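Local coordinates for protein cytochrome P450 (Rhodococcus erythropolis, PDB 3WEC) that probably uses its heme to hydroxylate the quinoline nitrogen of aurachin precursors, a step needed for the antibiotic activity of these alkaloids, at residues 163-168 against 173-178; 226-231 against 244-249. All coordinates share one frame; numbering follows the deposited sequence.

Contact 1 of 2, residues 163-168 against 173-178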
loop_
_atom_site.group_PDB
_atom_site.type_symbol
_atom_site.label_atom_id
_atom_site.label_comp_id
_atom_site.label_asym_id
_atom_site.label_seq_id
_atom_site.Cartn_x
_atom_site.Cartn_y
_atom_site.Cartn_z
ATOM N N SER A 163 8.072 -15.259 5.579
ATOM C CA SER A 163 8.377 -15.708 6.944
ATOM C C SER A 163 7.159 -15.536 7.880
ATOM O O SER A 163 6.822 -16.470 8.581
ATOM C CB SER A 163 9.621 -14.989 7.488
ATOM O OG SER A 163 9.752 -15.173 8.882
ATOM N N ILE A 164 6.499 -14.362 7.859
ATOM C CA ILE A 164 5.202 -14.172 8.544
ATOM C C ILE A 164 4.163 -15.303 8.237
ATOM O O ILE A 164 3.490 -15.790 9.149
ATOM C CB ILE A 164 4.541 -12.791 8.224
ATOM C CG1 ILE A 164 5.491 -11.589 8.439
ATOM C CG2 ILE A 164 3.275 -12.580 9.062
ATOM C CD1 ILE A 164 5.735 -11.190 9.888
ATOM N N LEU A 165 4.034 -15.695 6.972
ATOM C CA LEU A 165 3.035 -16.683 6.517
ATOM C C LEU A 165 3.354 -18.165 6.858
ATOM O O LEU A 165 2.456 -19.009 6.908
ATOM C CB LEU A 165 2.845 -16.567 5.017
ATOM C CG LEU A 165 2.082 -15.397 4.399
ATOM C CD1 LEU A 165 2.620 -15.082 2.993
ATOM C CD2 LEU A 165 0.626 -15.759 4.298
ATOM N N GLY A 166 4.642 -18.470 7.052
ATOM C CA GLY A 166 5.068 -19.822 7.392
ATOM C C GLY A 166 5.143 -20.619 6.114
ATOM O O GLY A 166 4.729 -21.784 6.074
ATOM N N ILE A 167 5.638 -19.979 5.045
ATOM C CA ILE A 167 5.872 -20.708 3.788
ATOM C C ILE A 167 7.071 -21.665 3.986
ATOM O O ILE A 167 8.159 -21.237 4.380
ATOM C CB ILE A 167 6.098 -19.762 2.595
ATOM C CG1 ILE A 167 4.934 -18.759 2.426
ATOM C CG2 ILE A 167 6.362 -20.534 1.315
ATOM C CD1 ILE A 167 3.567 -19.349 2.105
ATOM N N PRO A 168 6.857 -22.964 3.732
ATOM C CA PRO A 168 7.880 -24.012 3.907
ATOM C C PRO A 168 9.059 -23.741 2.984
ATOM O O PRO A 168 8.871 -23.169 1.903
ATOM C CB PRO A 168 7.162 -25.298 3.476
ATOM C CG PRO A 168 5.693 -24.984 3.535
ATOM C CD PRO A 168 5.556 -23.509 3.289
ATOM N N GLY A 173 10.770 -20.292 -3.524
ATOM C CA GLY A 173 10.856 -20.006 -4.951
ATOM C C GLY A 173 9.480 -19.794 -5.573
ATOM O O GLY A 173 9.291 -18.846 -6.342
ATOM N N ARG A 174 8.508 -20.639 -5.221
ATOM C CA ARG A 174 7.148 -20.553 -5.793
ATOM C C ARG A 174 6.416 -19.298 -5.276
ATOM O O ARG A 174 5.794 -18.552 -6.036
ATOM C CB ARG A 174 6.336 -21.855 -5.546
ATOM C CG ARG A 174 6.405 -22.896 -6.680
ATOM C CD ARG A 174 6.182 -24.358 -6.265
ATOM N NE ARG A 174 4.778 -24.783 -6.354
ATOM C CZ ARG A 174 4.085 -25.403 -5.383
ATOM N NH1 ARG A 174 4.643 -25.726 -4.213
ATOM N NH2 ARG A 174 2.808 -25.696 -5.580
ATOM N N PHE A 175 6.494 -19.077 -3.971
ATOM C CA PHE A 175 5.926 -17.905 -3.365
ATOM C C PHE A 175 6.485 -16.581 -3.908
ATOM O O PHE A 175 5.728 -15.623 -4.145
ATOM C CB PHE A 175 6.109 -17.966 -1.853
ATOM C CG PHE A 175 5.634 -16.760 -1.164
ATOM C CD1 PHE A 175 4.285 -16.632 -0.811
ATOM C CD2 PHE A 175 6.509 -15.691 -0.912
ATOM C CE1 PHE A 175 3.823 -15.472 -0.185
ATOM C CE2 PHE A 175 6.042 -14.541 -0.290
ATOM C CZ PHE A 175 4.705 -14.426 0.057
ATOM N N SER A 176 7.798 -16.513 -4.064
ATOM C CA SER A 176 8.443 -15.323 -4.568
ATOM C C SER A 176 8.041 -15.073 -6.027
ATOM O O SER A 176 7.857 -13.936 -6.431
ATOM C CB SER A 176 9.962 -15.463 -4.429
ATOM O OG SER A 176 10.603 -14.434 -5.131
ATOM N N GLU A 177 7.891 -16.123 -6.825
ATOM C CA GLU A 177 7.371 -15.927 -8.193
ATOM C C GLU A 177 5.913 -15.434 -8.231
ATOM O O GLU A 177 5.604 -14.376 -8.814
ATOM C CB GLU A 177 7.504 -17.193 -9.020
ATOM C CG GLU A 177 8.832 -17.280 -9.783
ATOM C CD GLU A 177 8.924 -18.571 -10.556
ATOM O OE1 GLU A 177 8.085 -19.487 -10.282
ATOM O OE2 GLU A 177 9.830 -18.684 -11.427
ATOM N N TRP A 178 5.016 -16.175 -7.582
ATOM C CA TRP A 178 3.651 -15.661 -7.367
ATOM C C TRP A 178 3.665 -14.211 -6.905
ATOM O O TRP A 178 2.870 -13.358 -7.363
ATOM C CB TRP A 178 2.855 -16.561 -6.400
ATOM C CG TRP A 178 2.541 -17.942 -6.930
ATOM C CD1 TRP A 178 2.240 -18.305 -8.244
ATOM C CD2 TRP A 178 2.468 -19.209 -6.173
ATOM N NE1 TRP A 178 2.027 -19.645 -8.348
ATOM C CE2 TRP A 178 2.132 -20.246 -7.146
ATOM C CE3 TRP A 178 2.621 -19.563 -4.834
ATOM C CZ2 TRP A 178 1.983 -21.584 -6.784
ATOM C CZ3 TRP A 178 2.477 -20.909 -4.479
ATOM C CH2 TRP A 178 2.152 -21.898 -5.432
#
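F175 reaches out from helix 172-182 and meets I167 and L165 one after the other. All three side chains are buried and apolar, and no hydrogen bond links the two segments. F175 supplies 70 of the 134 Å² buried here. Starting at the root, F175 CB lies 4.1 Å from the branch methyl I167 CG2. One bond further out, F175 CG has I167 CG1 as its neighbour. F175 CD1 is closer still, 3.9 Å from I167 CG1, and it also touches the I167 CD1 methyl at 4.0 Å. Past that point I167 gives way to L165. F175 CE1 comes to 3.4 Å from L165 CD1, a close carbon-carbon approach, and F175 CZ at the tip is 3.7 Å from the same L165 CD1 methyl. A chi1 of 176°, with CG anti to the backbone N, points the F175 ring at I167 and L165. The side chain crosses L165 and I167 at about a right angle to each.

This is the corner between helices E and F of the cytochrome P450 fold. Helix 155-165 stops in a Schellman motif at G166, whose phi is positive (82°). The chain then turns through I167 and P168 toward helix 172-182. I167 follows G166, in the turn after the helix, and packs against the inner part of F175, while L165, in the last helical turn, packs against the outer part.

Helix 155-165 also lines F175 through V158 and S162. Helix 194-216 covers I167 with Y210 and F211. T251 of the long helix 240-271 touches both L165 and F175. The backbone of L165 is hydrogen-bonded to that of V225, near the start of helix 224-230.

Contact 2 of 2, residues 226-231 against 244-249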
loop_
_atom_site.group_PDB
_atom_site.type_symbol
_atom_site.label_atom_id
_atom_site.label_comp_id
_atom_site.label_asym_id
_atom_site.label_seq_id
_atom_site.Cartn_x
_atom_site.Cartn_y
_atom_site.Cartn_z
ATOM N N ARG A 226 -1.149 -21.014 9.340
ATOM C CA ARG A 226 -1.580 -21.950 10.360
ATOM C C ARG A 226 -2.485 -21.210 11.355
ATOM O O ARG A 226 -3.546 -21.687 11.679
ATOM C CB ARG A 226 -0.391 -22.636 11.062
ATOM C CG ARG A 226 -0.794 -23.854 11.894
ATOM C CD ARG A 226 0.189 -24.111 13.029
ATOM N NE ARG A 226 1.185 -25.125 12.684
ATOM C CZ ARG A 226 2.389 -25.219 13.253
ATOM N NH1 ARG A 226 2.751 -24.344 14.182
ATOM N NH2 ARG A 226 3.245 -26.181 12.892
ATOM N N ARG A 227 -2.085 -20.026 11.801
ATOM C CA ARG A 227 -2.867 -19.310 12.811
ATOM C C ARG A 227 -4.252 -18.878 12.326
ATOM O O ARG A 227 -5.156 -18.798 13.145
ATOM C CB ARG A 227 -2.101 -18.120 13.361
ATOM C CG ARG A 227 -0.784 -18.512 13.951
ATOM C CD ARG A 227 -0.618 -17.990 15.351
ATOM N NE ARG A 227 0.697 -17.374 15.504
ATOM C CZ ARG A 227 1.855 -18.029 15.597
ATOM N NH1 ARG A 227 2.975 -17.334 15.722
ATOM N NH2 ARG A 227 1.905 -19.369 15.576
ATOM N N LEU A 228 -4.389 -18.614 11.021
ATOM C CA LEU A 228 -5.669 -18.300 10.375
ATOM C C LEU A 228 -6.644 -19.477 10.474
ATOM O O LEU A 228 -7.851 -19.288 10.645
ATOM C CB LEU A 228 -5.467 -17.909 8.893
ATOM C CG LEU A 228 -4.972 -16.467 8.635
ATOM C CD1 LEU A 228 -4.684 -16.206 7.171
ATOM C CD2 LEU A 228 -5.927 -15.401 9.154
ATOM N N SER A 229 -6.102 -20.692 10.351
ATOM C CA SER A 229 -6.851 -21.931 10.701
ATOM C C SER A 229 -7.301 -22.012 12.178
ATOM O O SER A 229 -8.444 -22.381 12.438
ATOM C CB SER A 229 -6.051 -23.200 10.369
ATOM O OG SER A 229 -5.263 -23.028 9.217
ATOM N N GLU A 230 -6.409 -21.707 13.133
ATOM C CA GLU A 230 -6.711 -21.909 14.580
ATOM C C GLU A 230 -7.593 -20.853 15.225
ATOM O O GLU A 230 -8.122 -21.078 16.309
ATOM C CB GLU A 230 -5.438 -21.978 15.403
ATOM C CG GLU A 230 -4.592 -23.226 15.218
ATOM C CD GLU A 230 -3.145 -22.992 15.641
ATOM O OE1 GLU A 230 -2.768 -21.811 15.858
ATOM O OE2 GLU A 230 -2.390 -23.984 15.756
ATOM N N VAL A 231 -7.723 -19.682 14.598
ATOM C CA VAL A 231 -8.448 -18.577 15.230
ATOM C C VAL A 231 -9.946 -18.897 15.428
ATOM O O VAL A 231 -10.616 -19.349 14.504
ATOM C CB VAL A 231 -8.159 -17.219 14.542
ATOM C CG1 VAL A 231 -8.758 -17.135 13.138
ATOM C CG2 VAL A 231 -8.628 -16.063 15.415
ATOM N N ALA A 244 -7.553 -18.737 2.495
ATOM C CA ALA A 244 -6.723 -18.657 1.287
ATOM C C ALA A 244 -6.825 -17.282 0.618
ATOM O O ALA A 244 -5.808 -16.723 0.151
ATOM C CB ALA A 244 -7.125 -19.739 0.324
ATOM N N ALA A 245 -8.039 -16.719 0.571
ATOM C CA ALA A 245 -8.206 -15.370 0.033
ATOM C C ALA A 245 -7.481 -14.259 0.833
ATOM O O ALA A 245 -6.839 -13.390 0.222
ATOM C CB ALA A 245 -9.674 -15.048 -0.201
ATOM N N THR A 246 -7.576 -14.320 2.166
ATOM C CA THR A 246 -6.766 -13.564 3.106
ATOM C C THR A 246 -5.254 -13.715 2.935
ATOM O O THR A 246 -4.501 -12.732 2.947
ATOM C CB THR A 246 -7.070 -14.005 4.571
ATOM O OG1 THR A 246 -8.435 -13.787 4.843
ATOM C CG2 THR A 246 -6.189 -13.270 5.536
ATOM N N CYS A 247 -4.778 -14.932 2.813
ATOM C CA CYS A 247 -3.342 -15.106 2.453
ATOM C C CYS A 247 -2.904 -14.312 1.217
ATOM O O CYS A 247 -1.885 -13.574 1.256
ATOM C CB CYS A 247 -2.963 -16.583 2.413
ATOM S SG CYS A 247 -3.058 -17.338 4.067
ATOM N N LEU A 248 -3.681 -14.425 0.140
ATOM C CA LEU A 248 -3.400 -13.671 -1.100
ATOM C C LEU A 248 -3.494 -12.155 -0.813
ATOM O O LEU A 248 -2.677 -11.374 -1.319
ATOM C CB LEU A 248 -4.427 -13.990 -2.186
ATOM C CG LEU A 248 -4.160 -13.939 -3.706
ATOM C CD1 LEU A 248 -5.345 -13.352 -4.418
ATOM C CD2 LEU A 248 -2.903 -13.260 -4.209
ATOM N N LEU A 249 -4.502 -11.734 -0.022
ATOM C CA LEU A 249 -4.705 -10.294 0.190
ATOM C C LEU A 249 -3.471 -9.700 0.868
ATOM O O LEU A 249 -2.926 -8.647 0.472
ATOM C CB LEU A 249 -5.976 -10.024 1.008
ATOM C CG LEU A 249 -6.005 -8.703 1.776
ATOM C CD1 LEU A 249 -6.171 -7.601 0.718
ATOM C CD2 LEU A 249 -7.182 -8.642 2.732
#
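L228 touches T246 and C247 with a single methyl, CD1. The contact joins helix 224-230 to helix 240-271, the H helix and the long central helix of the cytochrome P450 fold. The latter runs through the core beside the heme. All three residues are buried, and no hydrogen bond crosses between the segments.

L228 is extended: its CG is anti to the carbonyl carbon, and chi2 of 175° carries CD1 straight away from CA. CD1 is therefore the leading atom of the side chain. L228 CD1 lies 3.7 Å from T246 CG2 and 3.7 Å from C247 SG, on two successive residues of the helix.

T246 presents its carbon branch to L228. With chi1 at -59°, CG2 is anti to the backbone N and OG1 sits beside that N. OG1 is hydrogen-bonded to the carbonyl oxygen of E242, one helical turn back. The hydroxyl is thus paired within its own helix, and the methyl faces the neighbouring one.

C247 SG completes the contact with the same L228 methyl, so a sulfur and a methyl carbon share one partner. Outside the two segments, A118 of helix 107-121 and L238 also pack on L228. V115 of helix 107-121 touches T246. L228 CD1 approaches the CB of T246 as well, at 4.2 Å.

Overall arrangement
Contacts 1 and 2 are buried neighbours, with centres about 14 Å apart. They follow in series along the chain and meet directly: L165 CD2 of contact 1 packs 4.0 Å from C247 SG of contact 2. Helix 240-271 forms one side of contact 2 and also meets contact 1. The C247 carbonyl is hydrogen-bonded to the T251 hydroxyl. Neither group of touching side chains reaches the heme. The side chain of L165 is about 8 Å from the bound heme. The side chain of T246 is about 7 Å from the heme. The bound aurachin intermediate is further off, about 14 Å from the side chain of L165 and about 10 Å from that of T246. L249, in segment 244-249, touches both heme and intermediate.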